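Local coordinates for protein beta-glucosidase (Saccharopolyspora erythraea D, PDB 5M6G) that probably hydrolyses terminal, non-reducing beta-D-glucosyl residues with release of beta-D-glucose, as a member of glycoside hydrolase family 3, at residues 250-255 with 289-294; 295-298 with 302-305; 313-316 with 321-324; 337-342 with 346-351. All coordinates share one frame; numbering follows the deposited sequence.

Contact 1 (250-255 with 289-294)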
loop_
_atom_site.group_PDB
_atom_site.type_symbol
_atom_site.label_atom_id
_atom_site.label_comp_id
_atom_site.label_asym_id
_atom_site.label_seq_id
_atom_site.Cartn_x
_atom_site.Cartn_y
_atom_site.Cartn_z
ATOM N N ILE A 250 1.312 19.550 -14.563
ATOM C CA ILE A 250 -0.068 20.009 -14.511
ATOM C C ILE A 250 -0.113 21.344 -13.773
ATOM O O ILE A 250 0.810 21.717 -13.048
ATOM C CB ILE A 250 -1.009 18.989 -13.820
ATOM C CG1 ILE A 250 -0.657 18.857 -12.337
ATOM C CG2 ILE A 250 -0.941 17.607 -14.493
ATOM C CD1 ILE A 250 -1.553 17.845 -11.609
ATOM N N SER A 251 -1.208 22.072 -13.968
ATOM C CA SER A 251 -1.364 23.351 -13.296
ATOM C C SER A 251 -1.508 23.144 -11.789
ATOM O O SER A 251 -1.837 22.051 -11.310
ATOM C CB SER A 251 -2.590 24.082 -13.822
ATOM O OG SER A 251 -3.762 23.400 -13.414
ATOM N N GLU A 252 -1.271 24.219 -11.030
ATOM C CA GLU A 252 -1.545 24.142 -9.598
ATOM C C GLU A 252 -3.019 23.864 -9.339
ATOM O O GLU A 252 -3.367 23.127 -8.407
ATOM C CB GLU A 252 -1.110 25.420 -8.887
ATOM C CG GLU A 252 -1.309 25.300 -7.381
ATOM C CD GLU A 252 -0.619 26.386 -6.606
ATOM O OE1 GLU A 252 0.125 27.175 -7.225
ATOM O OE2 GLU A 252 -0.821 26.436 -5.376
ATOM N N GLN A 253 -3.904 24.420 -10.171
ATOM C CA GLN A 253 -5.325 24.107 -10.045
ATOM C C GLN A 253 -5.580 22.610 -10.207
ATOM O O GLN A 253 -6.314 22.009 -9.415
ATOM C CB GLN A 253 -6.141 24.891 -11.072
ATOM C CG GLN A 253 -7.634 24.663 -10.926
ATOM C CD GLN A 253 -8.451 25.406 -11.961
ATOM O OE1 GLN A 253 -7.904 26.093 -12.831
ATOM N NE2 GLN A 253 -9.773 25.270 -11.878
ATOM N N GLU A 254 -4.992 21.989 -11.235
ATOM C CA GLU A 254 -5.214 20.556 -11.443
ATOM C C GLU A 254 -4.626 19.743 -10.297
ATOM O O GLU A 254 -5.223 18.751 -9.853
ATOM C CB GLU A 254 -4.610 20.103 -12.779
ATOM C CG GLU A 254 -5.307 20.677 -14.011
ATOM C CD GLU A 254 -4.559 20.402 -15.318
ATOM O OE1 GLU A 254 -3.493 21.025 -15.580
ATOM O OE2 GLU A 254 -5.051 19.559 -16.091
ATOM N N LEU A 255 -3.449 20.141 -9.816
ATOM C CA LEU A 255 -2.849 19.450 -8.679
ATOM C C LEU A 255 -3.749 19.553 -7.459
ATOM O O LEU A 255 -3.988 18.559 -6.767
ATOM C CB LEU A 255 -1.461 20.027 -8.388
ATOM C CG LEU A 255 -0.623 19.342 -7.298
ATOM C CD1 LEU A 255 -0.113 18.005 -7.807
ATOM C CD2 LEU A 255 0.546 20.232 -6.838
ATOM N N SER A 289 10.607 20.747 -2.399
ATOM C CA SER A 289 9.570 21.754 -2.634
ATOM C C SER A 289 9.161 22.369 -1.305
ATOM O O SER A 289 8.244 21.900 -0.628
ATOM C CB SER A 289 8.372 21.156 -3.357
ATOM O OG SER A 289 7.351 22.142 -3.495
ATOM N N THR A 290 9.847 23.449 -0.929
ATOM C CA THR A 290 9.417 24.213 0.235
ATOM C C THR A 290 7.962 24.645 0.096
ATOM O O THR A 290 7.200 24.627 1.071
ATOM C CB THR A 290 10.329 25.431 0.419
ATOM O OG1 THR A 290 11.698 25.001 0.428
ATOM C CG2 THR A 290 10.029 26.137 1.728
ATOM N N TYR A 291 7.550 25.016 -1.119
ATOM C CA TYR A 291 6.185 25.486 -1.313
ATOM C C TYR A 291 5.177 24.385 -0.993
ATOM O O TYR A 291 4.268 24.579 -0.178
ATOM C CB TYR A 291 5.988 26.007 -2.746
ATOM C CG TYR A 291 4.555 26.403 -3.026
ATOM C CD1 TYR A 291 3.965 27.455 -2.338
ATOM C CD2 TYR A 291 3.788 25.715 -3.966
ATOM C CE1 TYR A 291 2.653 27.819 -2.567
ATOM C CE2 TYR A 291 2.469 26.071 -4.210
ATOM C CZ TYR A 291 1.909 27.130 -3.511
ATOM O OH TYR A 291 0.602 27.495 -3.741
ATOM N N LEU A 292 5.331 23.210 -1.605
ATOM C CA LEU A 292 4.307 22.188 -1.413
ATOM C C LEU A 292 4.384 21.572 -0.021
ATOM O O LEU A 292 3.346 21.312 0.597
ATOM C CB LEU A 292 4.410 21.109 -2.499
ATOM C CG LEU A 292 3.993 21.569 -3.899
ATOM C CD1 LEU A 292 4.044 20.416 -4.888
ATOM C CD2 LEU A 292 2.593 22.172 -3.870
ATOM N N VAL A 293 5.593 21.349 0.500
ATOM C CA VAL A 293 5.728 20.641 1.776
ATOM C C VAL A 293 5.556 21.598 2.951
ATOM O O VAL A 293 4.772 21.343 3.871
ATOM C CB VAL A 293 7.081 19.906 1.852
ATOM C CG1 VAL A 293 7.236 19.229 3.206
ATOM C CG2 VAL A 293 7.191 18.878 0.754
ATOM N N ASN A 294 6.287 22.712 2.955
ATOM C CA ASN A 294 6.143 23.613 4.092
ATOM C C ASN A 294 4.947 24.538 3.927
ATOM O O ASN A 294 4.102 24.634 4.826
ATOM C CB ASN A 294 7.412 24.429 4.310
ATOM C CG ASN A 294 7.305 25.319 5.534
ATOM O OD1 ASN A 294 7.512 24.870 6.660
ATOM N ND2 ASN A 294 6.941 26.584 5.318
#
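The opening turns of helices 252-259 and 290-300, both in the TIM-barrel domain of this family 3 enzyme, meet through two side-chain pairs, E252 with Y291 and L255 with L292. Y291 OH donates to E252 OE2 over 2.4 Å, a very short hydrogen bond whose exact length deserves caution. The acceptor oxygen lies at the edge of the phenol ring and in its plane, whereas the carboxylate as a whole is turned 75° from that plane. E252 can span the gap between the helices because its CG stands anti to the backbone N (chi1 -176°) and the chain stays extended from there on. OE2 also enters a salt bridge with R256, one turn further along the helix, and this second partner is likely to stabilise the charged form of E252. Deeper in, the two leucines reach each other tip to tip, with L255 CD2 4.0 Å from L292 CD1; W281 touches both of them and E252 as well. A serine sits at the N-cap of each helix. S251 OG accepts from E254 N at 2.9 Å, and in return E254 OE1 accepts from S251 N at 3.0 Å, while S289 OG takes the N-H of L292 at 3.0 Å. Remote from the sorbitol and magnesium sites, the contact joins two N-capped helix starts, the first closed by a complete capping box.

Contact 2 (295-298 with 302-305)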
loop_
_atom_site.group_PDB
_atom_site.type_symbol
_atom_site.label_atom_id
_atom_site.label_comp_id
_atom_site.label_asym_id
_atom_site.label_seq_id
_atom_site.Cartn_x
_atom_site.Cartn_y
_atom_site.Cartn_z
ATOM N N ASP A 295 4.849 25.222 2.786
ATOM C CA ASP A 295 3.839 26.269 2.663
ATOM C C ASP A 295 2.439 25.679 2.545
ATOM O O ASP A 295 1.508 26.121 3.228
ATOM C CB ASP A 295 4.156 27.172 1.470
ATOM C CG ASP A 295 5.417 27.999 1.686
ATOM O OD1 ASP A 295 5.975 27.967 2.805
ATOM O OD2 ASP A 295 5.847 28.686 0.740
ATOM N N VAL A 296 2.267 24.666 1.703
ATOM C CA VAL A 296 0.927 24.131 1.476
ATOM C C VAL A 296 0.564 23.067 2.508
ATOM O O VAL A 296 -0.470 23.168 3.174
ATOM C CB VAL A 296 0.799 23.614 0.028
ATOM C CG1 VAL A 296 -0.564 22.961 -0.202
ATOM C CG2 VAL A 296 1.009 24.781 -0.948
ATOM N N LEU A 297 1.412 22.051 2.700
ATOM C CA LEU A 297 1.026 20.944 3.573
ATOM C C LEU A 297 1.014 21.363 5.040
ATOM O O LEU A 297 -0.006 21.238 5.725
ATOM C CB LEU A 297 1.959 19.755 3.362
ATOM C CG LEU A 297 1.770 18.592 4.347
ATOM C CD1 LEU A 297 0.381 17.976 4.217
ATOM C CD2 LEU A 297 2.830 17.566 4.072
ATOM N N LYS A 298 2.152 21.838 5.548
ATOM C CA LYS A 298 2.211 22.246 6.948
ATOM C C LYS A 298 1.445 23.541 7.180
ATOM O O LYS A 298 0.770 23.693 8.205
ATOM C CB LYS A 298 3.667 22.397 7.389
ATOM C CG LYS A 298 4.378 21.072 7.621
ATOM C CD LYS A 298 5.770 21.287 8.192
ATOM C CE LYS A 298 6.431 19.961 8.549
ATOM N NZ LYS A 298 7.777 20.187 9.170
ATOM N N GLY A 302 -2.428 23.015 7.371
ATOM C CA GLY A 302 -2.292 22.921 8.818
ATOM C C GLY A 302 -1.911 21.552 9.338
ATOM O O GLY A 302 -2.327 21.181 10.441
ATOM N N PHE A 303 -1.128 20.786 8.580
ATOM C CA PHE A 303 -0.718 19.457 9.025
ATOM C C PHE A 303 0.286 19.566 10.168
ATOM O O PHE A 303 1.379 20.112 9.982
ATOM C CB PHE A 303 -0.111 18.679 7.866
ATOM C CG PHE A 303 0.366 17.308 8.252
ATOM C CD1 PHE A 303 -0.522 16.387 8.778
ATOM C CD2 PHE A 303 1.692 16.937 8.063
ATOM C CE1 PHE A 303 -0.089 15.103 9.146
ATOM C CE2 PHE A 303 2.132 15.662 8.416
ATOM C CZ PHE A 303 1.236 14.742 8.957
ATOM N N THR A 304 -0.069 19.024 11.335
ATOM C CA THR A 304 0.777 19.104 12.524
ATOM C C THR A 304 1.550 17.819 12.795
ATOM O O THR A 304 2.196 17.704 13.848
ATOM C CB THR A 304 -0.057 19.442 13.762
ATOM O OG1 THR A 304 -0.966 18.366 14.037
ATOM C CG2 THR A 304 -0.830 20.720 13.569
ATOM N N GLY A 305 1.495 16.852 11.888
ATOM C CA GLY A 305 2.077 15.550 12.118
ATOM C C GLY A 305 3.489 15.437 11.590
ATOM O O GLY A 305 4.180 16.428 11.355
HETATM O O HOH W 1 1.691 23.217 10.707
#
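L297 meets F303 with both its backbone and its side chain where helix 290-300 ends. Its carbonyl O accepts from F303 N at 3.1 Å, the N-H...O angle being 163° and the donor tilted 16° from the carbonyl plane. F303 has its CG anti to the backbone N (chi1 179°), which lays the ring alongside L297; the two side chains point the same way, L297 CD1 lying 3.7 Å from F303 CB, with I267 and V274 packed against both. Were L297 cut back to an alanine, a gap is likely to open beside F303 and leave its ring less firmly fixed on that flank. At K298 the carbonyl O receives a hydrogen from a water at 2.7 Å, and the same water donates to F303 O; G302 CA adds a C-H...O contact to K298 O at 3.2 Å. K298 passes F303 O with its CG, and its NZ forms salt bridges with D368 and D337. G302 has positive phi and marks the departure from the helix, after which G305 N comes back over the centre of the F303 ring, 3.4 Å above its plane. Chemically, F303 N and a bridging water take up the carbonyls of L297 and K298, near the end of the helix, while L297 and F303 add apolar packing.

Contact 3 (313-316 with 321-324). With MG (magnesium ion), chain B.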
loop_
_atom_site.group_PDB
_atom_site.type_symbol
_atom_site.label_atom_id
_atom_site.label_comp_id
_atom_site.label_asym_id
_atom_site.label_seq_id
_atom_site.Cartn_x
_atom_site.Cartn_y
_atom_site.Cartn_z
ATOM N N ALA A 313 15.245 9.104 -0.756
ATOM C CA ALA A 313 14.672 10.070 -1.688
ATOM C C ALA A 313 15.544 11.308 -1.857
ATOM O O ALA A 313 15.567 11.898 -2.947
ATOM C CB ALA A 313 13.283 10.484 -1.225
ATOM N N ILE A 314 16.235 11.744 -0.799
ATOM C CA ILE A 314 17.078 12.932 -0.948
ATOM C C ILE A 314 18.250 12.636 -1.870
ATOM O O ILE A 314 18.758 13.539 -2.545
ATOM C CB ILE A 314 17.567 13.462 0.419
ATOM C CG1 ILE A 314 18.506 12.464 1.100
ATOM C CG2 ILE A 314 16.392 13.797 1.326
ATOM C CD1 ILE A 314 19.206 13.034 2.307
ATOM N N ASP A 315 18.694 11.375 -1.918
ATOM C CA ASP A 315 19.759 10.974 -2.834
ATOM C C ASP A 315 19.425 11.311 -4.278
ATOM O O ASP A 315 20.324 11.579 -5.080
ATOM C CB ASP A 315 20.007 9.470 -2.741
ATOM C CG ASP A 315 20.209 8.991 -1.329
ATOM O OD1 ASP A 315 19.665 9.615 -0.387
ATOM O OD2 ASP A 315 20.903 7.965 -1.171
ATOM N N LYS A 316 18.150 11.256 -4.637
ATOM C CA LYS A 316 17.740 11.357 -6.027
ATOM C C LYS A 316 17.513 12.795 -6.470
ATOM O O LYS A 316 17.166 13.020 -7.635
ATOM C CB LYS A 316 16.471 10.518 -6.254
ATOM C CG LYS A 316 16.598 9.080 -5.763
ATOM C CD LYS A 316 15.284 8.324 -5.853
ATOM C CE LYS A 316 15.350 7.019 -5.054
ATOM N NZ LYS A 316 16.347 6.035 -5.561
ATOM N N GLU A 321 23.771 9.015 -7.545
ATOM C CA GLU A 321 23.698 8.146 -6.378
ATOM C C GLU A 321 24.188 8.866 -5.125
ATOM O O GLU A 321 24.946 9.837 -5.188
ATOM C CB GLU A 321 24.524 6.879 -6.589
ATOM C CG GLU A 321 23.846 5.830 -7.439
ATOM C CD GLU A 321 24.605 4.521 -7.418
ATOM O OE1 GLU A 321 25.424 4.315 -6.497
ATOM O OE2 GLU A 321 24.398 3.681 -8.317
ATOM N N ASP A 322 23.713 8.383 -3.974
ATOM C CA ASP A 322 24.088 8.890 -2.658
ATOM C C ASP A 322 23.570 10.307 -2.432
ATOM O O ASP A 322 23.082 10.958 -3.364
ATOM C CB ASP A 322 25.608 8.834 -2.475
ATOM C CG ASP A 322 26.009 8.582 -1.033
ATOM O OD1 ASP A 322 25.171 8.814 -0.138
ATOM O OD2 ASP A 322 27.156 8.151 -0.797
ATOM N N PHE A 323 23.645 10.796 -1.195
ATOM C CA PHE A 323 23.192 12.142 -0.884
ATOM C C PHE A 323 24.387 13.035 -0.584
ATOM O O PHE A 323 25.380 12.589 -0.002
ATOM C CB PHE A 323 22.178 12.159 0.277
ATOM C CG PHE A 323 22.660 11.522 1.559
ATOM C CD1 PHE A 323 23.464 12.226 2.448
ATOM C CD2 PHE A 323 22.250 10.243 1.908
ATOM C CE1 PHE A 323 23.886 11.648 3.644
ATOM C CE2 PHE A 323 22.663 9.661 3.095
ATOM C CZ PHE A 323 23.488 10.365 3.967
ATOM N N THR A 324 24.306 14.276 -1.031
ATOM C CA THR A 324 25.319 15.292 -0.792
ATOM C C THR A 324 24.870 16.231 0.313
ATOM O O THR A 324 23.702 16.234 0.712
ATOM C CB THR A 324 25.578 16.092 -2.071
ATOM O OG1 THR A 324 24.394 16.815 -2.423
ATOM C CG2 THR A 324 26.005 15.183 -3.212
HETATM MG MG MG B . 22.399 12.554 -5.064
HETATM O O HOH W 2 21.521 6.613 -3.218
HETATM O O HOH W 3 24.652 12.429 -5.213
#
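D315 OD2 is gripped by two groups: R344 reaches it through a salt bridge, and a water donates to it at 2.5 Å. That water also accepts from D322 N at 2.9 Å, so it ties the carboxylate of one segment to the backbone of the other. R344 makes a second salt bridge, to D322 OD1, and its positive charge probably offsets the repulsion between the two aspartates, whose D315 OD2 and D322 OD1 stand 4.5 Å apart. D322 OD1 also takes F323 N at 2.7 Å, on the anti side of the carboxylate and somewhat out of its plane. The backbone carbonyls of the same aspartates serve the metal: magnesium is bound by D315 O at 2.3 Å and by D322 O at 2.4 Å. D318 OD1, Q320 O, E327 OE2 and a water that donates to E321 O complete six ligands. This is a metal-binding loop of the barrel domain, running from strand 306-308 to helix 325-334 and folded around the ion by ligands close together in sequence. F323 packs beside I314 and D315. Its CG sits between the backbone N and the carbonyl carbon (chi1 56°), which brings the ring rim beside D315; OD1 of D315 approaches CD2 of F323 to 3.5 Å at the ring edge, the carboxylate and ring planes 66° apart. I314 crosses F323 at a slant, its CD1 3.7 Å from F323 CB, and the far end of the phenylalanine packs on F348 and takes a cation-pi contact from K347.

Contact 4 (337-342 with 346-351)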
loop_
_atom_site.group_PDB
_atom_site.type_symbol
_atom_site.label_atom_id
_atom_site.label_comp_id
_atom_site.label_asym_id
_atom_site.label_seq_id
_atom_site.Cartn_x
_atom_site.Cartn_y
_atom_site.Cartn_z
ATOM N N ASP A 337 10.541 16.197 8.045
ATOM C CA ASP A 337 10.916 16.007 9.447
ATOM C C ASP A 337 11.808 14.801 9.687
ATOM O O ASP A 337 12.701 14.858 10.541
ATOM C CB ASP A 337 9.664 15.865 10.311
ATOM C CG ASP A 337 8.725 17.033 10.162
ATOM O OD1 ASP A 337 9.184 18.191 10.289
ATOM O OD2 ASP A 337 7.529 16.796 9.890
ATOM N N MET A 338 11.561 13.693 8.991
ATOM C CA MET A 338 12.288 12.452 9.218
ATOM C C MET A 338 12.743 11.902 7.876
ATOM O O MET A 338 12.011 11.976 6.884
ATOM C CB MET A 338 11.420 11.422 9.947
ATOM C CG MET A 338 12.099 10.073 10.147
ATOM S SD MET A 338 11.172 8.993 11.247
ATOM C CE MET A 338 11.656 9.648 12.850
ATOM N N PHE A 339 13.948 11.347 7.841
ATOM C CA PHE A 339 14.566 10.967 6.580
ATOM C C PHE A 339 14.805 9.469 6.543
ATOM O O PHE A 339 15.543 8.920 7.372
ATOM C CB PHE A 339 15.835 11.783 6.357
ATOM C CG PHE A 339 15.521 13.225 6.142
ATOM C CD1 PHE A 339 15.269 14.054 7.225
ATOM C CD2 PHE A 339 15.342 13.718 4.861
ATOM C CE1 PHE A 339 14.907 15.374 7.023
ATOM C CE2 PHE A 339 14.993 15.025 4.654
ATOM C CZ PHE A 339 14.770 15.852 5.727
ATOM N N MET A 340 14.140 8.819 5.595
ATOM C CA MET A 340 14.164 7.371 5.447
ATOM C C MET A 340 15.353 7.001 4.574
ATOM O O MET A 340 15.443 7.452 3.426
ATOM C CB MET A 340 12.856 6.890 4.818
ATOM C CG MET A 340 12.737 5.377 4.683
ATOM S SD MET A 340 11.306 4.954 3.656
ATOM C CE MET A 340 9.974 5.646 4.617
ATOM N N MET A 341 16.269 6.196 5.110
ATOM C CA MET A 341 17.506 5.903 4.400
ATOM C C MET A 341 17.872 4.431 4.555
ATOM O O MET A 341 17.594 3.808 5.586
ATOM C CB MET A 341 18.647 6.806 4.894
ATOM C CG MET A 341 18.999 6.626 6.372
ATOM S SD MET A 341 20.068 7.997 6.906
ATOM C CE MET A 341 18.892 9.363 6.950
ATOM N N SER A 342 18.509 3.887 3.509
ATOM C CA SER A 342 18.915 2.484 3.486
ATOM C C SER A 342 20.197 2.234 4.260
ATOM O O SER A 342 20.482 1.082 4.606
ATOM C CB SER A 342 19.108 2.004 2.044
ATOM O OG SER A 342 20.122 2.743 1.376
ATOM N N GLU A 346 25.137 7.747 9.924
ATOM C CA GLU A 346 26.152 8.596 10.533
ATOM C C GLU A 346 26.537 9.736 9.605
ATOM O O GLU A 346 26.762 10.864 10.060
ATOM C CB GLU A 346 27.378 7.767 10.908
ATOM C CG GLU A 346 28.451 8.558 11.646
ATOM C CD GLU A 346 29.534 7.653 12.205
ATOM O OE1 GLU A 346 29.418 6.426 12.029
ATOM O OE2 GLU A 346 30.488 8.166 12.826
ATOM N N LYS A 347 26.608 9.467 8.300
ATOM C CA LYS A 347 26.929 10.540 7.368
ATOM C C LYS A 347 25.805 11.559 7.305
ATOM O O LYS A 347 26.065 12.764 7.241
ATOM C CB LYS A 347 27.222 9.987 5.977
ATOM C CG LYS A 347 27.576 11.088 4.977
ATOM C CD LYS A 347 28.059 10.511 3.669
ATOM C CE LYS A 347 26.925 9.809 2.944
ATOM N NZ LYS A 347 27.330 9.427 1.570
ATOM N N PHE A 348 24.546 11.103 7.330
ATOM C CA PHE A 348 23.438 12.056 7.346
ATOM C C PHE A 348 23.529 12.970 8.565
ATOM O O PHE A 348 23.401 14.198 8.450
ATOM C CB PHE A 348 22.090 11.326 7.327
ATOM C CG PHE A 348 20.907 12.261 7.344
ATOM C CD1 PHE A 348 20.430 12.810 6.165
ATOM C CD2 PHE A 348 20.298 12.617 8.536
ATOM C CE1 PHE A 348 19.367 13.678 6.173
ATOM C CE2 PHE A 348 19.234 13.483 8.550
ATOM C CZ PHE A 348 18.763 14.020 7.359
ATOM N N ILE A 349 23.763 12.384 9.743
ATOM C CA ILE A 349 23.832 13.183 10.962
ATOM C C ILE A 349 24.984 14.179 10.884
ATOM O O ILE A 349 24.822 15.357 11.226
ATOM C CB ILE A 349 23.942 12.269 12.196
ATOM C CG1 ILE A 349 22.632 11.487 12.383
ATOM C CG2 ILE A 349 24.274 13.092 13.424
ATOM C CD1 ILE A 349 22.728 10.341 13.368
ATOM N N ASP A 350 26.151 13.733 10.406
ATOM C CA ASP A 350 27.302 14.627 10.285
ATOM C C ASP A 350 27.012 15.773 9.323
ATOM O O ASP A 350 27.315 16.935 9.620
ATOM C CB ASP A 350 28.538 13.848 9.829
ATOM C CG ASP A 350 29.110 12.962 10.927
ATOM O OD1 ASP A 350 28.744 13.161 12.101
ATOM O OD2 ASP A 350 29.932 12.081 10.619
ATOM N N TYR A 351 26.420 15.462 8.163
ATOM C CA TYR A 351 26.079 16.507 7.199
ATOM C C TYR A 351 25.102 17.509 7.796
ATOM O O TYR A 351 25.277 18.722 7.653
ATOM C CB TYR A 351 25.480 15.896 5.928
ATOM C CG TYR A 351 26.471 15.297 4.954
ATOM C CD1 TYR A 351 27.842 15.330 5.199
ATOM C CD2 TYR A 351 26.028 14.688 3.788
ATOM C CE1 TYR A 351 28.739 14.769 4.299
ATOM C CE2 TYR A 351 26.912 14.125 2.885
ATOM C CZ TYR A 351 28.264 14.171 3.142
ATOM O OH TYR A 351 29.132 13.613 2.237
#
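F348, on helix 345-357, meets F339 and M341 of strand 339-341 on one and the same side of its ring, crossing each of these side chains at about a right angle: the M341 methyl sits over the face, and F339 lies out toward the CZ and CE1 end. CG of F348 is anti to the backbone N (chi1 180°), which carries the ring toward the strand. CZ of F348 comes to 3.5 Å from F339 CD1 and 3.6 Å from F339 CG, while its CE1 lies over one face of the F339 ring. The two aromatic planes are inclined at 35° with centroids 5.1 Å apart, an oblique pairing that is neither a stack nor a T-shaped contact. With the CG of M341 placed between the backbone N and the carbonyl carbon (chi1 62°) and the chain bent at the sulfur, M341 CE is brought over a face of F348, 3.6 Å from F348 CG and 3.9 Å from the ring centroid. This is a CH-pi contact; the sulfur follows at a slant, SD lying 5.2 Å from the same centroid in a Met-aromatic contact. V68 and V328 also touch F348, and S331 and V332 pack on F339. Without the ring, as with an alanine at F348, a gap would probably open between helix and strand, costing the M341 methyl its aromatic face and F339 its cover. Outward residues of the strand thus pack on the helix that follows it, while M340 between them touches the bound sorbitol, as at the C-terminal ends of TIM-barrel strands.

All four contacts belong to the barrel domain and follow one another along the chain. Contacts 1 and 2 use the start and the second half of helix 290-300, their centres 13 Å apart, and backbone hydrogen bonds of that helix probably join them directly. Contacts 3 and 4 are closer still, with centres 10 Å apart: the metal loop of 313-316 and 321-324 abuts helix 345-357, where D322 and K347 form a salt bridge. Between the pairs, K298 of contact 2 reaches D337 of contact 4 although the centres of contacts 2 and 4 are 22 Å apart. Successive barrel elements are thereby linked, and strand 339-341 connects this outer packing to the sorbitol pocket.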